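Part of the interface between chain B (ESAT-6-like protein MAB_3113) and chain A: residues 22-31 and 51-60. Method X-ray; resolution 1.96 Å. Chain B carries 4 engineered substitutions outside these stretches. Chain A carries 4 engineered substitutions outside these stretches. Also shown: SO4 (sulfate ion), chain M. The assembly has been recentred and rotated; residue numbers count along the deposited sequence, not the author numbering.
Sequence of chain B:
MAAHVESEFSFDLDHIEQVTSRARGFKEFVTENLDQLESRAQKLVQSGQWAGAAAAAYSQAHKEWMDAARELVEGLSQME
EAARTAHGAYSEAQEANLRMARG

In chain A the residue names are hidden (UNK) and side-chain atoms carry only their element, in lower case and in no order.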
# COMPACT_ATOMS: atom_id res chain seq x y z
N ARG B 22 1.44 -13.27 0.69
CA ARG B 22 1.59 -12.23 1.72
C ARG B 22 1.49 -10.82 1.11
O ARG B 22 0.88 -9.90 1.71
CB ARG B 22 2.91 -12.39 2.46
CG ARG B 22 2.98 -13.62 3.31
CD ARG B 22 4.33 -13.74 4.02
NE ARG B 22 4.29 -14.90 4.87
CZ ARG B 22 4.96 -15.09 6.00
NH1 ARG B 22 5.81 -14.19 6.47
NH2 ARG B 22 4.79 -16.22 6.64
N ALA B 23 2.01 -10.67 -0.10
CA ALA B 23 1.92 -9.41 -0.83
C ALA B 23 0.47 -9.10 -1.23
O ALA B 23 0.07 -7.95 -1.27
CB ALA B 23 2.81 -9.45 -2.09
N ARG B 24 -0.29 -10.12 -1.56
CA ARG B 24 -1.71 -9.98 -1.82
C ARG B 24 -2.52 -9.61 -0.55
O ARG B 24 -3.37 -8.75 -0.58
CB ARG B 24 -2.21 -11.25 -2.47
CG ARG B 24 -3.68 -11.28 -2.75
CD ARG B 24 -4.07 -12.67 -3.26
NE ARG B 24 -3.05 -13.16 -4.18
CZ ARG B 24 -2.36 -14.29 -4.06
NH1 ARG B 24 -2.58 -15.14 -3.07
NH2 ARG B 24 -1.46 -14.59 -4.98
N GLY B 25 -2.19 -10.23 0.56
CA GLY B 25 -2.78 -9.91 1.84
C GLY B 25 -2.47 -8.48 2.22
O GLY B 25 -3.31 -7.79 2.77
N PHE B 26 -1.27 -8.04 1.90
CA PHE B 26 -0.89 -6.67 2.20
C PHE B 26 -1.68 -5.69 1.34
O PHE B 26 -2.23 -4.73 1.85
CB PHE B 26 0.60 -6.49 1.98
CG PHE B 26 1.10 -5.13 2.33
CD1 PHE B 26 1.19 -4.74 3.64
CD2 PHE B 26 1.50 -4.27 1.34
CE1 PHE B 26 1.67 -3.47 3.97
CE2 PHE B 26 1.99 -3.00 1.67
CZ PHE B 26 2.08 -2.62 2.98
N LYS B 27 -1.73 -5.92 0.03
CA LYS B 27 -2.54 -5.09 -0.85
C LYS B 27 -3.98 -5.00 -0.39
O LYS B 27 -4.58 -3.94 -0.43
CB LYS B 27 -2.45 -5.59 -2.30
CG LYS B 27 -3.27 -4.80 -3.29
CD LYS B 27 -4.69 -5.31 -3.37
CE LYS B 27 -5.08 -5.54 -4.78
NZ LYS B 27 -6.50 -5.98 -4.90
N GLU B 28 -4.57 -6.12 0.03
CA GLU B 28 -5.99 -6.12 0.47
C GLU B 28 -6.17 -5.28 1.75
O GLU B 28 -7.16 -4.56 1.94
CB GLU B 28 -6.45 -7.55 0.78
CG GLU B 28 -6.63 -8.47 -0.41
CD GLU B 28 -6.84 -9.94 0.01
OE1 GLU B 28 -6.95 -10.25 1.23
OE2 GLU B 28 -6.89 -10.80 -0.91
N PHE B 29 -5.20 -5.44 2.64
CA PHE B 29 -5.17 -4.69 3.89
C PHE B 29 -5.05 -3.18 3.63
O PHE B 29 -5.80 -2.37 4.18
CB PHE B 29 -4.00 -5.18 4.72
CG PHE B 29 -3.68 -4.31 5.92
CD1 PHE B 29 -4.54 -4.26 7.01
CD2 PHE B 29 -2.54 -3.55 5.94
CE1 PHE B 29 -4.25 -3.47 8.10
CE2 PHE B 29 -2.23 -2.75 7.04
CZ PHE B 29 -3.08 -2.72 8.12
N VAL B 30 -4.17 -2.81 2.72
CA VAL B 30 -4.01 -1.40 2.38
C VAL B 30 -5.26 -0.81 1.75
O VAL B 30 -5.70 0.26 2.14
CB VAL B 30 -2.84 -1.14 1.44
CG1 VAL B 30 -2.80 0.35 1.06
CG2 VAL B 30 -1.53 -1.59 2.10
N THR B 31 -5.86 -1.50 0.79
CA THR B 31 -7.03 -0.94 0.11
C THR B 31 -8.29 -0.89 0.99
O THR B 31 -9.10 0.05 0.91
CB THR B 31 -7.33 -1.68 -1.18
OG1 THR B 31 -7.59 -3.04 -0.87
CG2 THR B 31 -6.13 -1.59 -2.14
N UNK A 51 8.00 -1.87 -7.98
CA UNK A 51 6.86 -0.99 -8.21
C UNK A 51 5.87 -1.06 -7.04
O UNK A 51 5.38 -0.06 -6.59
c UNK A 51 6.18 -1.27 -9.55
c UNK A 51 4.89 -0.50 -9.69
o UNK A 51 4.77 -1.30 -11.96
c UNK A 51 4.28 -0.55 -11.08
o UNK A 51 3.28 0.15 -11.27
N UNK A 52 5.57 -2.25 -6.52
CA UNK A 52 4.73 -2.35 -5.34
C UNK A 52 5.27 -1.57 -4.08
O UNK A 52 4.54 -0.86 -3.38
c UNK A 52 4.53 -3.83 -5.02
c UNK A 52 3.57 -4.10 -3.97
s UNK A 52 3.01 -5.83 -3.91
c UNK A 52 1.72 -5.49 -2.74
N UNK A 53 6.55 -1.71 -3.78
CA UNK A 53 7.18 -1.07 -2.66
C UNK A 53 7.19 0.45 -2.88
O UNK A 53 7.02 1.22 -1.94
n UNK A 53 11.22 -2.14 -0.23
c UNK A 53 10.79 -1.60 -1.37
o UNK A 53 11.48 -1.55 -2.39
c UNK A 53 8.60 -1.59 -2.54
c UNK A 53 9.37 -1.08 -1.37
N UNK A 54 7.39 0.87 -4.11
CA UNK A 54 7.34 2.29 -4.42
C UNK A 54 5.94 2.82 -4.12
O UNK A 54 5.80 3.88 -3.53
o UNK A 54 7.11 4.51 -7.11
c UNK A 54 7.77 2.55 -5.88
o UNK A 54 8.78 4.74 -5.66
c UNK A 54 7.88 4.04 -6.22
N UNK A 55 4.90 2.06 -4.47
CA UNK A 55 3.55 2.51 -4.22
C UNK A 55 3.27 2.59 -2.73
O UNK A 55 2.69 3.55 -2.22
N UNK A 56 3.74 1.60 -2.02
CA UNK A 56 3.55 1.49 -0.58
C UNK A 56 4.19 2.66 0.14
O UNK A 56 3.58 3.29 0.98
c UNK A 56 4.10 0.14 -0.08
N UNK A 57 5.41 3.00 -0.25
CA UNK A 57 6.09 4.19 0.27
C UNK A 57 5.32 5.52 0.05
O UNK A 57 5.21 6.35 0.96
o UNK A 57 8.18 3.08 -0.10
c UNK A 57 8.27 5.49 0.20
c UNK A 57 7.48 4.30 -0.36
N UNK A 58 4.84 5.72 -1.17
CA UNK A 58 4.05 6.91 -1.47
C UNK A 58 2.77 6.92 -0.61
O UNK A 58 2.34 7.98 -0.14
n UNK A 58 5.42 6.90 -7.71
c UNK A 58 4.52 7.24 -5.36
c UNK A 58 5.70 6.87 -6.25
c UNK A 58 4.91 7.09 -3.87
c UNK A 58 3.70 6.95 -2.96
N UNK A 59 2.14 5.76 -0.43
CA UNK A 59 0.95 5.72 0.44
C UNK A 59 1.30 6.13 1.88
O UNK A 59 0.62 6.93 2.50
c UNK A 59 0.28 4.31 0.43
c UNK A 59 -0.78 4.20 1.54
c UNK A 59 -0.33 4.00 -0.92
N UNK A 60 2.39 5.57 2.39
CA UNK A 60 2.84 5.77 3.77
C UNK A 60 3.13 7.24 3.98
O UNK A 60 2.76 7.80 5.00
c UNK A 60 4.13 4.96 4.05
c UNK A 60 4.81 5.31 5.36
c UNK A 60 7.26 8.21 5.39
c UNK A 60 4.59 4.71 6.57
c UNK A 60 5.76 6.35 5.60
c UNK A 60 7.55 8.14 6.76
c UNK A 60 6.07 6.32 6.98
n UNK A 60 5.35 5.30 7.55
c UNK A 60 6.36 7.32 4.80
c UNK A 60 6.97 7.20 7.57
S SO4 M . 7.10 -15.58 9.49
O1 SO4 M . 7.01 -14.14 9.25
O2 SO4 M . 7.34 -15.82 10.91
O3 SO4 M . 5.85 -16.20 9.11
O4 SO4 M . 8.20 -16.22 8.72

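Position 51 of chain A carries three side-chain carbons in an unbranched run, the third bearing two oxygens. This is a carboxylate on a two-methylene arm, and it lies beyond reach of the chain B stretch: Glu A51.

At position 52 the side chain is an unbranched row of two carbons, a sulfur and a terminal carbon. Its CA-to-CB bond points toward chain B, and the chain reaches across the gap fully extended, with all three chi angles in t. The terminal carbon lies by the backbone O of Ala B23, CB of Lys B27 and the ring of Phe B26, and the sulfur by CB of Ala B23. Such a thioether is found in methionine alone among the standard residues, so the residue is Met A52. Its CE lies 3.3 Å from the backbone O of Ala B23, 4.2 Å from CB of Lys B27 and 4.3 Å from CD2 of Phe B26, while its SD sits 4.1 Å from CB of Ala B23.

Position 53 has three carbons, the last carrying one oxygen and one nitrogen. The CA-to-CB bond points away from chain B, and the terminal amide touches nothing there; the residue is Gln A53. Position 54 shows two carbons, the second with two oxygens, a short carboxylate also out of reach of chain B, hence Asp A54.

No side-chain atom follows the backbone at position 55, which is therefore Gly A55. Position 56 has a single side-chain carbon, which points toward chain B and lies at the edge of the Phe B26 ring; this is Ala A56. Its CB is 4.2 Å from CE2 of Phe B26. CA of Ala A56 and CA of Val B30 lie 8.6 Å apart.

Position 57 branches at its first carbon into one oxygen and one carbon, the pattern of threonine. Facing no part of the chain B stretch, Thr A57 turns its hydroxyl back along its own helix, where OG1 donates a hydrogen bond to the backbone O of Gln A53 at 2.9 Å. Position 58 shows four carbons in a row ending in nitrogen, out of reach of chain B, and is Lys A58; its NZ forms a salt bridge with OD2 of Asp A54 at 3.0 Å, one turn earlier, although the position of OD2 is less certain.

The first carbon at position 59 carries two further carbons, a beta-branched hydrocarbon that points toward chain B. One of the two terminal carbons lies 4.4 Å from CG1 of Val B30; this is Val A59, and the carbon is its CG1. Position 60 holds one carbon followed by fused five- and six-membered rings with eight carbons and one nitrogen, an indole that does not reach the chain B stretch: Trp A60.

The contact joins two helices running in the same general direction, their axes inclined by 27° and 12.3 Å apart at closest approach. No hydrogen bond crosses between the stretches. Instead, Met A52, Ala A56 and Val A59 present an apolar strip to Ala B23, Phe B26 and Val B30. The spacing of three and four residues keeps each set on one helical face, and Met A52 contributes the largest covered area, its methyl settling against the edge of the Phe B26 ring.

Chain A (51-60) EMQDGATKVW
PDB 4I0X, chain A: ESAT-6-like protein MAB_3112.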